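Local coordinates for cell death abnormality protein 2 (Caenorhabditis elegans, PDB 3QWX), which serves as a Crk-family SH2/SH3 signalling adaptor required for engulfment of cell corpses and for cell migration, forming a ternary complex with CED-5 and CED-12, at residues 12-17 with 36-41; 115-120 with 142-147; 147-152 with 163-168. All coordinates share one frame; numbering follows the deposited sequence.

Interaction 1: residues 12-17 with 36-41; sequences RSFYFP and GTFLMR. With SO4 (sulfate ion), chain B.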
loop_
_atom_site.group_PDB
_atom_site.type_symbol
_atom_site.label_atom_id
_atom_site.label_comp_id
_atom_site.label_asym_id
_atom_site.label_seq_id
_atom_site.Cartn_x
_atom_site.Cartn_y
_atom_site.Cartn_z
ATOM N N ARG A 12 -5.644 0.759 2.762
ATOM C CA ARG A 12 -5.100 -0.582 2.976
ATOM C C ARG A 12 -4.798 -1.274 1.643
ATOM O O ARG A 12 -4.007 -2.216 1.583
ATOM C CB ARG A 12 -6.028 -1.415 3.871
ATOM C CG ARG A 12 -6.007 -0.960 5.343
ATOM C CD ARG A 12 -7.070 -1.671 6.165
ATOM N NE ARG A 12 -7.030 -1.331 7.591
ATOM C CZ ARG A 12 -7.599 -0.256 8.133
ATOM N NH1 ARG A 12 -8.238 0.629 7.370
ATOM N NH2 ARG A 12 -7.512 -0.049 9.443
ATOM N N SER A 13 -5.401 -0.769 0.570
ATOM C CA SER A 13 -5.105 -1.246 -0.780
ATOM C C SER A 13 -3.854 -0.593 -1.388
ATOM O O SER A 13 -3.373 -1.029 -2.433
ATOM C CB SER A 13 -6.307 -1.047 -1.702
ATOM O OG SER A 13 -7.456 -1.701 -1.184
ATOM N N PHE A 14 -3.331 0.463 -0.764
ATOM C CA PHE A 14 -1.992 0.924 -1.158
ATOM C C PHE A 14 -0.949 0.794 -0.043
ATOM O O PHE A 14 0.041 1.536 0.010
ATOM C CB PHE A 14 -1.985 2.291 -1.846
ATOM C CG PHE A 14 -2.846 3.334 -1.195
ATOM C CD1 PHE A 14 -2.411 4.009 -0.067
ATOM C CD2 PHE A 14 -4.065 3.691 -1.759
ATOM C CE1 PHE A 14 -3.198 5.011 0.515
ATOM C CE2 PHE A 14 -4.857 4.690 -1.191
ATOM C CZ PHE A 14 -4.424 5.342 -0.049
ATOM N N TYR A 15 -1.190 -0.195 0.819
ATOM C CA TYR A 15 -0.341 -0.513 1.962
ATOM C C TYR A 15 0.454 -1.791 1.651
ATOM O O TYR A 15 -0.113 -2.778 1.179
ATOM C CB TYR A 15 -1.226 -0.676 3.205
ATOM C CG TYR A 15 -0.565 -1.317 4.402
ATOM C CD1 TYR A 15 0.581 -0.785 4.961
ATOM C CD2 TYR A 15 -1.111 -2.450 4.985
ATOM C CE1 TYR A 15 1.181 -1.377 6.057
ATOM C CE2 TYR A 15 -0.527 -3.045 6.084
ATOM C CZ TYR A 15 0.618 -2.507 6.618
ATOM O OH TYR A 15 1.201 -3.108 7.713
ATOM N N PHE A 16 1.766 -1.755 1.881
ATOM C CA PHE A 16 2.648 -2.848 1.489
ATOM C C PHE A 16 3.388 -3.413 2.707
ATOM O O PHE A 16 4.536 -3.062 2.973
ATOM C CB PHE A 16 3.632 -2.390 0.406
ATOM C CG PHE A 16 2.968 -1.996 -0.894
ATOM C CD1 PHE A 16 2.420 -0.724 -1.060
ATOM C CD2 PHE A 16 2.885 -2.894 -1.941
ATOM C CE1 PHE A 16 1.793 -0.365 -2.254
ATOM C CE2 PHE A 16 2.278 -2.541 -3.136
ATOM C CZ PHE A 16 1.725 -1.270 -3.294
ATOM N N PRO A 17 2.715 -4.305 3.447
ATOM C CA PRO A 17 3.205 -4.899 4.699
ATOM C C PRO A 17 4.580 -5.577 4.570
ATOM O O PRO A 17 5.364 -5.538 5.519
ATOM C CB PRO A 17 2.129 -5.934 5.047
ATOM C CG PRO A 17 0.930 -5.563 4.244
ATOM C CD PRO A 17 1.433 -4.886 3.011
ATOM N N GLY A 36 4.373 12.630 -6.983
ATOM C CA GLY A 36 3.066 12.507 -6.356
ATOM C C GLY A 36 2.661 11.054 -6.136
ATOM O O GLY A 36 1.643 10.765 -5.475
ATOM N N THR A 37 3.443 10.135 -6.700
ATOM C CA THR A 37 3.187 8.705 -6.485
ATOM C C THR A 37 3.636 8.332 -5.070
ATOM O O THR A 37 4.693 8.767 -4.612
ATOM C CB THR A 37 3.905 7.833 -7.544
ATOM O OG1 THR A 37 3.641 8.362 -8.843
ATOM C CG2 THR A 37 3.427 6.397 -7.502
ATOM N N PHE A 38 2.830 7.538 -4.376
ATOM C CA PHE A 38 3.108 7.218 -2.977
ATOM C C PHE A 38 2.645 5.812 -2.598
ATOM O O PHE A 38 1.826 5.191 -3.291
ATOM C CB PHE A 38 2.411 8.237 -2.059
ATOM C CG PHE A 38 0.918 8.100 -2.042
ATOM C CD1 PHE A 38 0.141 8.688 -3.028
ATOM C CD2 PHE A 38 0.295 7.351 -1.064
ATOM C CE1 PHE A 38 -1.234 8.550 -3.031
ATOM C CE2 PHE A 38 -1.093 7.201 -1.060
ATOM C CZ PHE A 38 -1.853 7.800 -2.052
ATOM N N LEU A 39 3.167 5.314 -1.487
ATOM C CA LEU A 39 2.636 4.101 -0.897
ATOM C C LEU A 39 2.767 4.168 0.608
ATOM O O LEU A 39 3.511 4.996 1.148
ATOM C CB LEU A 39 3.349 2.866 -1.447
ATOM C CG LEU A 39 4.874 2.775 -1.316
ATOM C CD1 LEU A 39 5.296 2.347 0.091
ATOM C CD2 LEU A 39 5.393 1.778 -2.348
ATOM N N MET A 40 2.039 3.289 1.283
ATOM C CA MET A 40 2.215 3.103 2.708
ATOM C C MET A 40 2.810 1.733 2.977
ATOM O O MET A 40 2.687 0.824 2.165
ATOM C CB MET A 40 0.892 3.270 3.450
ATOM C CG MET A 40 0.543 4.742 3.696
ATOM S SD MET A 40 -1.018 4.854 4.553
ATOM C CE MET A 40 -0.606 4.151 6.149
ATOM N N ARG A 41 3.472 1.614 4.117
ATOM C CA ARG A 41 4.176 0.393 4.487
ATOM C C ARG A 41 4.407 0.432 5.984
ATOM O O ARG A 41 4.074 1.418 6.642
ATOM C CB ARG A 41 5.523 0.304 3.769
ATOM C CG ARG A 41 6.440 1.464 4.077
ATOM C CD ARG A 41 7.760 1.402 3.326
ATOM N NE ARG A 41 8.521 2.627 3.577
ATOM C CZ ARG A 41 9.218 2.856 4.686
ATOM N NH1 ARG A 41 9.259 1.939 5.636
ATOM N NH2 ARG A 41 9.868 4.002 4.854
HETATM S S SO4 B . 11.449 3.501 8.504
HETATM O O1 SO4 B . 10.856 2.241 8.063
HETATM O O2 SO4 B . 12.850 3.271 8.841
HETATM O O3 SO4 B . 11.382 4.520 7.459
HETATM O O4 SO4 B . 10.712 3.988 9.661
#
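Phe38 drives the edge of its ring into the face of Phe14 in a T-shaped stack, planes 79° apart. CE2 makes the closest approach, 3.4 Å from Phe14 CE1, and CZ stands over the same face, toward its rim. On the other side of the short parallel pairing, Phe16 lies across Leu39 at about a right angle. Its CD1–CE1 side fits against the methylene of Leu39, CE1 to CB 3.7 Å, while Met40 O sits at the ring edge. Tyr15 turns its ring edge to the backbone of Arg41, one residue past its partner Met40, CE1 to Arg41 C 3.7 Å, and its hydroxyl bonds to Asp42.

Two backbone bonds fix the register: Met40 N to Phe14 O, 2.9 Å and nearly straight, and Phe16 N to Met40 O, 2.8 Å and more bent. Arg41, extended from CG to NE, reaches past the pairing to a sulfate at its guanidinium edge, probably from the crystallisation liquor: NH1 to O1 2.9 Å, NH2 to O3 3.1 Å, both nearly straight. Arg21, Ser43 and Ser44 also bind this ion, consistent with the phosphotyrosine pocket of SH2 domains. The unit is a beta-alpha-beta crossover: helix 21-29 packs on Leu39 and Arg41, helix 92-98 meets Phe14 and Met40, and strand 49-54 borders strand 37-42.

Interaction 2: residues 115-120 with 142-147; sequences KPIIEV and RLEILS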
loop_
_atom_site.group_PDB
_atom_site.type_symbol
_atom_site.label_atom_id
_atom_site.label_comp_id
_atom_site.label_asym_id
_atom_site.label_seq_id
_atom_site.Cartn_x
_atom_site.Cartn_y
_atom_site.Cartn_z
ATOM N N LYS A 115 2.198 -2.007 -8.469
ATOM C CA LYS A 115 3.124 -2.898 -9.157
ATOM C C LYS A 115 2.551 -3.305 -10.504
ATOM O O LYS A 115 1.338 -3.448 -10.640
ATOM C CB LYS A 115 3.388 -4.143 -8.317
ATOM C CG LYS A 115 3.963 -3.851 -6.935
ATOM C CD LYS A 115 4.241 -5.138 -6.190
ATOM C CE LYS A 115 4.716 -4.870 -4.767
ATOM N NZ LYS A 115 5.178 -6.110 -4.082
ATOM N N PRO A 116 3.428 -3.491 -11.507
ATOM C CA PRO A 116 3.043 -3.926 -12.857
ATOM C C PRO A 116 2.510 -5.363 -12.852
ATOM O O PRO A 116 2.860 -6.160 -11.982
ATOM C CB PRO A 116 4.362 -3.877 -13.641
ATOM C CG PRO A 116 5.311 -3.089 -12.789
ATOM C CD PRO A 116 4.882 -3.266 -11.387
ATOM N N ILE A 117 1.676 -5.676 -13.833
ATOM C CA ILE A 117 1.040 -6.985 -13.928
ATOM C C ILE A 117 1.931 -7.931 -14.725
ATOM O O ILE A 117 2.307 -7.632 -15.860
ATOM C CB ILE A 117 -0.334 -6.870 -14.615
ATOM C CG1 ILE A 117 -1.224 -5.870 -13.851
ATOM C CG2 ILE A 117 -0.982 -8.251 -14.766
ATOM C CD1 ILE A 117 -2.390 -5.298 -14.669
ATOM N N ILE A 118 2.277 -9.062 -14.120
ATOM C CA ILE A 118 3.047 -10.095 -14.802
ATOM C C ILE A 118 2.133 -10.916 -15.706
ATOM O O ILE A 118 2.456 -11.180 -16.858
ATOM C CB ILE A 118 3.758 -11.014 -13.790
ATOM C CG1 ILE A 118 4.887 -10.250 -13.105
ATOM C CG2 ILE A 118 4.308 -12.242 -14.479
ATOM C CD1 ILE A 118 5.413 -10.923 -11.866
ATOM N N GLU A 119 0.986 -11.330 -15.180
ATOM C CA GLU A 119 -0.008 -11.984 -16.022
ATOM C C GLU A 119 -1.394 -11.943 -15.390
ATOM O O GLU A 119 -1.530 -11.686 -14.190
ATOM C CB GLU A 119 0.403 -13.424 -16.339
ATOM C CG GLU A 119 0.586 -14.309 -15.131
ATOM C CD GLU A 119 1.016 -15.719 -15.516
ATOM O OE1 GLU A 119 1.650 -15.876 -16.584
ATOM O OE2 GLU A 119 0.715 -16.666 -14.754
ATOM N N VAL A 120 -2.413 -12.181 -16.210
ATOM C CA VAL A 120 -3.792 -12.247 -15.749
ATOM C C VAL A 120 -4.226 -13.706 -15.648
ATOM O O VAL A 120 -4.032 -14.491 -16.579
ATOM C CB VAL A 120 -4.752 -11.480 -16.697
ATOM C CG1 VAL A 120 -6.180 -11.530 -16.174
ATOM C CG2 VAL A 120 -4.298 -10.037 -16.862
ATOM N N ARG A 142 -11.122 -13.277 -11.445
ATOM C CA ARG A 142 -10.009 -12.711 -12.209
ATOM C C ARG A 142 -8.996 -12.039 -11.286
ATOM O O ARG A 142 -9.356 -11.221 -10.455
ATOM C CB ARG A 142 -10.542 -11.700 -13.232
ATOM C CG ARG A 142 -9.472 -11.039 -14.099
ATOM C CD ARG A 142 -10.061 -9.863 -14.899
ATOM N NE ARG A 142 -9.101 -9.243 -15.820
ATOM C CZ ARG A 142 -8.150 -8.377 -15.467
ATOM N NH1 ARG A 142 -7.989 -8.031 -14.195
ATOM N NH2 ARG A 142 -7.347 -7.857 -16.394
ATOM N N LEU A 143 -7.727 -12.403 -11.412
ATOM C CA LEU A 143 -6.702 -11.814 -10.564
ATOM C C LEU A 143 -5.537 -11.375 -11.421
ATOM O O LEU A 143 -5.361 -11.831 -12.552
ATOM C CB LEU A 143 -6.211 -12.808 -9.514
ATOM C CG LEU A 143 -7.258 -13.440 -8.586
ATOM C CD1 LEU A 143 -6.629 -14.581 -7.827
ATOM C CD2 LEU A 143 -7.870 -12.402 -7.612
ATOM N N GLU A 144 -4.748 -10.479 -10.864
ATOM C CA GLU A 144 -3.553 -9.992 -11.528
ATOM C C GLU A 144 -2.367 -10.434 -10.703
ATOM O O GLU A 144 -2.279 -10.140 -9.510
ATOM C CB GLU A 144 -3.605 -8.463 -11.658
ATOM C CG GLU A 144 -4.570 -8.016 -12.751
ATOM C CD GLU A 144 -4.939 -6.532 -12.669
ATOM O OE1 GLU A 144 -4.429 -5.843 -11.772
ATOM O OE2 GLU A 144 -5.755 -6.072 -13.499
ATOM N N ILE A 145 -1.458 -11.153 -11.345
ATOM C CA ILE A 145 -0.259 -11.634 -10.684
ATOM C C ILE A 145 0.842 -10.579 -10.732
ATOM O O ILE A 145 1.222 -10.123 -11.806
ATOM C CB ILE A 145 0.231 -12.945 -11.334
ATOM C CG1 ILE A 145 -0.875 -14.007 -11.281
ATOM C CG2 ILE A 145 1.499 -13.451 -10.664
ATOM C CD1 ILE A 145 -1.341 -14.376 -9.876
ATOM N N LEU A 146 1.359 -10.218 -9.560
ATOM C CA LEU A 146 2.359 -9.163 -9.432
ATOM C C LEU A 146 3.752 -9.714 -9.209
ATOM O O LEU A 146 4.748 -9.021 -9.427
ATOM C CB LEU A 146 2.025 -8.258 -8.240
ATOM C CG LEU A 146 0.949 -7.174 -8.336
ATOM C CD1 LEU A 146 0.071 -7.308 -9.552
ATOM C CD2 LEU A 146 0.138 -7.137 -7.067
ATOM N N SER A 147 3.831 -10.947 -8.734
ATOM C CA SER A 147 5.131 -11.524 -8.459
ATOM C C SER A 147 5.046 -13.027 -8.410
ATOM O O SER A 147 4.151 -13.582 -7.771
ATOM C CB SER A 147 5.691 -11.007 -7.135
ATOM O OG SER A 147 7.021 -11.455 -6.979
HETATM O O HOH W 1 5.115 -6.725 -10.557
#
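Leu146 O and Pro116 O are joined by one water that donates to both, its oxygen lying 2.6 Å from Leu146 O and 2.7 Å from Pro116 O. Proline lacks an N-H, and here its carbonyl is linked to the strand through the water. Next along, the pairing becomes direct. Ile118 N donates to Ile145 O at 2.8 Å, and Ile145 N returns a bond to Glu119 O at 2.9 Å. Since Ile118 and Glu119 both face Ile145, the pairing carries a classic beta bulge, after which Val120 and Glu144 form a non-hydrogen-bonded antiparallel pair.

The side chains follow this backbone. In Ile118 an extended chi2 of 165° carries CD1 outward to 3.2 Å from Leu146 O. On the face carrying Val120 and Glu144, the CD1 methyl of Ile117 presses on the carboxylate carbon of Glu144, CD1 to CD 3.5 Å. That carboxylate has two basic partners: OE1 pairs with Arg157, and OE2 takes a straight hydrogen bond, part of a salt bridge, from Arg142 NH1, 34° out of the carboxylate plane, on the anti side. The two arginines would be expected to favour its charged form. Val120 lays CG1 over one face of the Arg142 guanidinium, 3.7 Å from NE, so a branched apolar residue rests a methyl over part of that face, toward the rim, while the edge remains engaged with Glu144. On the opposite face, Glu119 and Ile145 run side by side, aliphatic part against aliphatic part. Paired strands 119-123 and 142-147, joined by the long RT loop, are characteristic of the SH3 beta-barrel fold, here the first SH3 domain.

Interaction 3: residues 147-152 with 163-168; sequences SKTNQD and TGLVPA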
loop_
_atom_site.group_PDB
_atom_site.type_symbol
_atom_site.label_atom_id
_atom_site.label_comp_id
_atom_site.label_asym_id
_atom_site.label_seq_id
_atom_site.Cartn_x
_atom_site.Cartn_y
_atom_site.Cartn_z
ATOM N N SER A 147 3.831 -10.947 -8.734
ATOM C CA SER A 147 5.131 -11.524 -8.459
ATOM C C SER A 147 5.046 -13.027 -8.410
ATOM O O SER A 147 4.151 -13.582 -7.771
ATOM C CB SER A 147 5.691 -11.007 -7.135
ATOM O OG SER A 147 7.021 -11.455 -6.979
ATOM N N LYS A 148 5.973 -13.685 -9.098
ATOM C CA LYS A 148 6.098 -15.133 -8.973
ATOM C C LYS A 148 7.190 -15.510 -7.971
ATOM O O LYS A 148 8.216 -16.086 -8.326
ATOM C CB LYS A 148 6.302 -15.774 -10.339
ATOM C CG LYS A 148 5.042 -15.706 -11.172
ATOM C CD LYS A 148 5.194 -16.409 -12.505
ATOM C CE LYS A 148 3.856 -16.435 -13.232
ATOM N NZ LYS A 148 3.914 -17.258 -14.462
ATOM N N THR A 149 6.921 -15.146 -6.718
ATOM C CA THR A 149 7.759 -15.403 -5.549
ATOM C C THR A 149 8.517 -16.728 -5.617
ATOM O O THR A 149 9.752 -16.774 -5.654
ATOM C CB THR A 149 6.862 -15.408 -4.278
ATOM O OG1 THR A 149 5.746 -14.524 -4.473
ATOM C CG2 THR A 149 7.642 -14.979 -3.046
ATOM N N ASN A 150 7.769 -17.818 -5.601
ATOM C CA ASN A 150 8.370 -19.127 -5.784
ATOM C C ASN A 150 7.448 -19.922 -6.675
ATOM O O ASN A 150 6.477 -19.374 -7.204
ATOM C CB ASN A 150 8.620 -19.816 -4.436
ATOM C CG ASN A 150 7.378 -19.874 -3.561
ATOM O OD1 ASN A 150 6.398 -20.537 -3.902
ATOM N ND2 ASN A 150 7.425 -19.206 -2.413
ATOM N N GLN A 151 7.731 -21.204 -6.859
ATOM C CA GLN A 151 6.923 -21.970 -7.786
ATOM C C GLN A 151 5.558 -22.245 -7.198
ATOM O O GLN A 151 4.627 -22.582 -7.932
ATOM C CB GLN A 151 7.619 -23.274 -8.183
ATOM C CG GLN A 151 8.071 -24.104 -7.015
ATOM C CD GLN A 151 9.120 -25.121 -7.417
ATOM O OE1 GLN A 151 9.875 -25.614 -6.584
ATOM N NE2 GLN A 151 9.182 -25.423 -8.708
ATOM N N ASP A 152 5.414 -22.078 -5.884
ATOM C CA ASP A 152 4.167 -22.483 -5.224
ATOM C C ASP A 152 3.220 -21.339 -4.855
ATOM O O ASP A 152 1.993 -21.515 -4.847
ATOM C CB ASP A 152 4.448 -23.385 -4.010
ATOM C CG ASP A 152 4.978 -24.780 -4.423
ATOM O OD1 ASP A 152 4.562 -25.303 -5.474
ATOM O OD2 ASP A 152 5.807 -25.352 -3.695
ATOM N N THR A 163 -4.174 -7.041 -2.106
ATOM C CA THR A 163 -3.021 -7.833 -2.521
ATOM C C THR A 163 -2.695 -8.929 -1.502
ATOM O O THR A 163 -2.894 -8.758 -0.307
ATOM C CB THR A 163 -1.772 -6.941 -2.712
ATOM O OG1 THR A 163 -1.936 -6.118 -3.881
ATOM C CG2 THR A 163 -0.539 -7.791 -2.893
ATOM N N GLY A 164 -2.175 -10.057 -1.976
ATOM C CA GLY A 164 -1.791 -11.128 -1.084
ATOM C C GLY A 164 -1.333 -12.339 -1.876
ATOM O O GLY A 164 -1.415 -12.350 -3.092
ATOM N N LEU A 165 -0.889 -13.367 -1.170
ATOM C CA LEU A 165 -0.335 -14.553 -1.800
ATOM C C LEU A 165 -1.429 -15.555 -2.159
ATOM O O LEU A 165 -2.415 -15.708 -1.440
ATOM C CB LEU A 165 0.676 -15.229 -0.869
ATOM C CG LEU A 165 1.976 -14.499 -0.545
ATOM C CD1 LEU A 165 2.774 -15.280 0.488
ATOM C CD2 LEU A 165 2.778 -14.316 -1.800
ATOM N N VAL A 166 -1.223 -16.247 -3.272
ATOM C CA VAL A 166 -2.169 -17.232 -3.768
ATOM C C VAL A 166 -1.385 -18.461 -4.239
ATOM O O VAL A 166 -0.235 -18.341 -4.685
ATOM C CB VAL A 166 -3.027 -16.658 -4.930
ATOM C CG1 VAL A 166 -3.789 -15.416 -4.485
ATOM C CG2 VAL A 166 -2.145 -16.340 -6.155
ATOM N N PRO A 167 -1.993 -19.651 -4.131
ATOM C CA PRO A 167 -1.297 -20.855 -4.596
ATOM C C PRO A 167 -1.262 -20.896 -6.116
ATOM O O PRO A 167 -2.295 -20.677 -6.753
ATOM C CB PRO A 167 -2.168 -22.008 -4.062
ATOM C CG PRO A 167 -3.116 -21.406 -3.090
ATOM C CD PRO A 167 -3.289 -19.963 -3.501
ATOM N N ALA A 168 -0.097 -21.183 -6.690
ATOM C CA ALA A 168 0.045 -21.232 -8.145
ATOM C C ALA A 168 -0.842 -22.300 -8.788
ATOM O O ALA A 168 -1.310 -22.131 -9.925
ATOM C CB ALA A 168 1.502 -21.436 -8.529
#
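Asp152 and Ala168 bury the most surface in this small contact, and they meet through the backbone. Ala168 N donates to Asp152 O at 2.8 Å, with a nearly straight N-H. The same oxygen receives a CA-H...O contact from Pro167 CA at 3.4 Å, so two neighbouring residues of 163-168 close on a single carbonyl. Pro167 has no N-H, which makes the amide of Ala168 the natural donor at this turn of the chain. The methyl of Ala168 points at 147-152, and its small size fits it close to two successive carbonyls, CB lying 3.4 Å from Gln151 O and 3.7 Å from Asp152 O. The Asp152 side chain sets out away from 163-168, which suits a charged residue at an exposed position.

Leu165 has the next largest share. Its chi1 of -67° sets CG beside the backbone N, and from there the branch ending in CD2 comes to 4.0 Å from Thr149 OG1, the two side chains meeting at about a right angle. This is a light touch compared with the Asp152 end. Asn150 helps shape 147-152: its OD1 accepts from Asp152 N at 2.7 Å, in the carbonyl plane and on a lone pair, forming an Asx turn; the same OD1 also accepts from Trp153 N. Asparagine is well suited to such a turn because its short amide reaches back to the following N-H groups. Residues 148-152 form the n-Src loop of the SH3 domain, linking strands 142-147 and 153-157. Strand 163-167 lies beside 153-157, where Gly164 and Val166 bond to Ala156 and Trp154, and Ala168 packs on Trp154.

From the N terminus, interaction 1 closes the span that holds helix 21-29 and joins two strands of the SH2 domain. The chain then runs on to 115-120, where Lys115 meets the earlier contact by packing, its CE 3.7 Å from Phe16 CE2, so interactions 1 and 2 touch here, where the chain passes from the SH2 to the SH3 part. Interaction 2 closes the RT-loop span of the SH3 domain, and interaction 3, opening at the shared Ser147, closes the span containing strand 153-157. The three follow in series, with no nesting or crossing. Interactions 2 and 3 have centres about 10 Å apart in one sheet, linked also by the weak, long ion pair of Glu119 and Lys148.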